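Local structure of SusD superfamily protein (Parabacteroides distasonis, 3OTN) at residues 153-156 against 157-160. The protein probably binds carbohydrate or other nutrients at the outer membrane. Numbering follows the deposited sequence.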
ATOM      1  N   ARG A 153       9.811 -21.929   6.440  1.00 24.69           N
ATOM      2  CA  ARG A 153       8.951 -20.813   6.787  1.00 22.24           C
ATOM      3  C   ARG A 153       8.783 -20.811   8.307  1.00 24.81           C
ATOM      4  O   ARG A 153       8.531 -21.847   8.894  1.00 25.28           O
ATOM      5  CB  ARG A 153       7.581 -20.950   6.108  1.00 20.76           C
ATOM      6  CG  ARG A 153       7.662 -21.067   4.584  1.00 24.13           C
ATOM      7  CD  ARG A 153       6.330 -21.528   4.019  1.00 27.94           C
ATOM      8  NE  ARG A 153       5.306 -20.547   4.268  1.00 26.86           N
ATOM      9  CZ  ARG A 153       3.988 -20.754   4.299  1.00 26.27           C
ATOM     10  NH1 ARG A 153       3.441 -21.948   4.146  1.00 27.47           N
ATOM     11  NH2 ARG A 153       3.198 -19.721   4.540  1.00 30.11           N
ATOM     12  N   ALA A 154       8.882 -19.640   8.937  1.00 21.57           N
ATOM     13  CA  ALA A 154       8.758 -19.522  10.386  1.00 21.28           C
ATOM     14  C   ALA A 154       7.359 -18.951  10.689  1.00 22.37           C
ATOM     15  O   ALA A 154       6.756 -18.265   9.826  1.00 21.80           O
ATOM     16  CB  ALA A 154       9.861 -18.605  10.930  1.00 19.96           C
ATOM     17  N   PRO A 155       6.852 -19.173  11.912  1.00 22.44           N
ATOM     18  CA  PRO A 155       5.510 -18.627  12.207  1.00 23.50           C
ATOM     19  C   PRO A 155       5.419 -17.115  12.055  1.00 23.44           C
ATOM     20  O   PRO A 155       6.369 -16.416  12.393  1.00 23.57           O
ATOM     21  CB  PRO A 155       5.279 -19.027  13.663  1.00 25.25           C
ATOM     22  CG  PRO A 155       6.086 -20.291  13.841  1.00 26.28           C
ATOM     23  CD  PRO A 155       7.314 -20.104  12.971  1.00 23.63           C
ATOM     24  N   VAL A 156       4.283 -16.622  11.569  1.00 23.69           N
ATOM     25  CA  VAL A 156       4.030 -15.194  11.500  1.00 21.62           C
ATOM     26  C   VAL A 156       4.379 -14.506  12.828  1.00 21.95           C
ATOM     27  O   VAL A 156       5.120 -13.516  12.843  1.00 17.93           O
ATOM     28  CB  VAL A 156       2.540 -14.868  11.095  1.00 24.76           C
ATOM     29  CG1 VAL A 156       2.218 -13.380  11.316  1.00 23.21           C
ATOM     30  CG2 VAL A 156       2.269 -15.225   9.638  1.00 26.16           C
ATOM     31  N   LYS A 157       3.900 -15.044  13.946  1.00 19.74           N
ATOM     32  CA  LYS A 157       4.159 -14.421  15.257  1.00 21.96           C
ATOM     33  C   LYS A 157       5.648 -14.199  15.553  1.00 22.31           C
ATOM     34  O   LYS A 157       6.027 -13.138  16.070  1.00 22.52           O
ATOM     35  CB  LYS A 157       3.494 -15.202  16.401  1.00 22.70           C
ATOM     36  CG  LYS A 157       3.450 -14.393  17.718  1.00 26.18           C
ATOM     37  CD  LYS A 157       2.596 -15.113  18.784  1.00 25.01           C
ATOM     38  CE  LYS A 157       2.346 -14.228  20.034  1.00 31.07           C
ATOM     39  NZ  LYS A 157       3.613 -13.869  20.696  1.00 30.38           N
ATOM     40  N   GLU A 158       6.484 -15.158  15.176  1.00 21.68           N
ATOM     41  CA  GLU A 158       7.926 -15.010  15.324  1.00 20.28           C
ATOM     42  C   GLU A 158       8.512 -13.881  14.457  1.00 19.71           C
ATOM     43  O   GLU A 158       9.414 -13.171  14.903  1.00 20.18           O
ATOM     44  CB  GLU A 158       8.669 -16.339  15.052  1.00 21.98           C
ATOM     45  CG  GLU A 158       8.404 -17.494  16.057  1.00 27.64           C
ATOM     46  CD  GLU A 158       9.173 -18.788  15.694  1.00 32.95           C
ATOM     47  OE1 GLU A 158      10.128 -18.706  14.892  1.00 28.29           O
ATOM     48  OE2 GLU A 158       8.835 -19.883  16.208  1.00 30.23           O
ATOM     49  N   ILE A 159       8.020 -13.721  13.233  1.00 19.52           N
ATOM     50  CA  ILE A 159       8.510 -12.672  12.349  1.00 19.65           C
ATOM     51  C   ILE A 159       8.187 -11.311  12.992  1.00 20.54           C
ATOM     52  O   ILE A 159       9.050 -10.440  13.077  1.00 18.91           O
ATOM     53  CB  ILE A 159       7.892 -12.724  10.928  1.00 18.54           C
ATOM     54  CG1 ILE A 159       8.178 -14.051  10.191  1.00 21.88           C
ATOM     55  CG2 ILE A 159       8.326 -11.520  10.110  1.00 16.70           C
ATOM     56  CD1 ILE A 159       9.661 -14.482  10.165  1.00 21.42           C
ATOM     57  N   TYR A 160       6.959 -11.146  13.467  1.00 20.09           N
ATOM     58  CA  TYR A 160       6.596  -9.936  14.189  1.00 21.19           C
ATOM     59  C   TYR A 160       7.425  -9.733  15.485  1.00 19.46           C
ATOM     60  O   TYR A 160       7.997  -8.663  15.690  1.00 20.29           O
ATOM     61  CB  TYR A 160       5.115  -9.914  14.559  1.00 18.22           C
ATOM     62  CG  TYR A 160       4.111  -9.463  13.525  1.00 23.35           C
ATOM     63  CD1 TYR A 160       3.704  -8.135  13.441  1.00 25.84           C
ATOM     64  CD2 TYR A 160       3.470 -10.382  12.713  1.00 20.61           C
ATOM     65  CE1 TYR A 160       2.709  -7.726  12.503  1.00 28.11           C
ATOM     66  CE2 TYR A 160       2.516  -9.990  11.785  1.00 18.29           C
ATOM     67  CZ  TYR A 160       2.130  -8.672  11.689  1.00 20.18           C
ATOM     68  OH  TYR A 160       1.154  -8.338  10.803  1.00 19.60           O
TER
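Glu158 brings its carboxylate against the CD corner of the ring of Pro155, the N-cap of helix 156-172; Glu158 CD lies 3.5 Å from Pro155 CD. With CG beside its own backbone N (chi1 -66°) and the chain extended beyond it, the side chain runs back toward the helix start, where Glu158 OE1 comes 4.0 Å from Ala154 CB and also forms a salt bridge with Lys138. Shortening Glu158 to an alanine is likely to leave Lys138 without this carboxylate mate and the CD corner of Pro155 uncovered. Within the same first turn, Val156 and Tyr160 run alongside each other: the valine methyl CG1, anti to the backbone N (chi1 168°), touches the edge of the ring, 3.4 Å from Tyr160 CE2. Ile159 extends its CD1 back toward Ala154, 4.2 Å from Ala154 CB. The backbone bonds of the first helical turn hold these groups in place: Ile159 N donates to Pro155 O at 3.3 Å, and Tyr160 N to Val156 O at 3.1 Å, the latter nearly straight at 170°. As the N-cap, Pro155 thus supplies a carbonyl to the helix, while the NH of Val156 is taken by Asp135 OD1 from the loop after helix 108-133. The Ala154 backbone pairs with Val136 of the same loop. Ile159 packs on Tyr126 and Val130 of helix 108-133; Tyr160 touches Phe127 and Val130 there and Val197 and Thr200 of helix 187-202, its ring edge-to-face with Tyr201, so this helix start is seated against both neighbours.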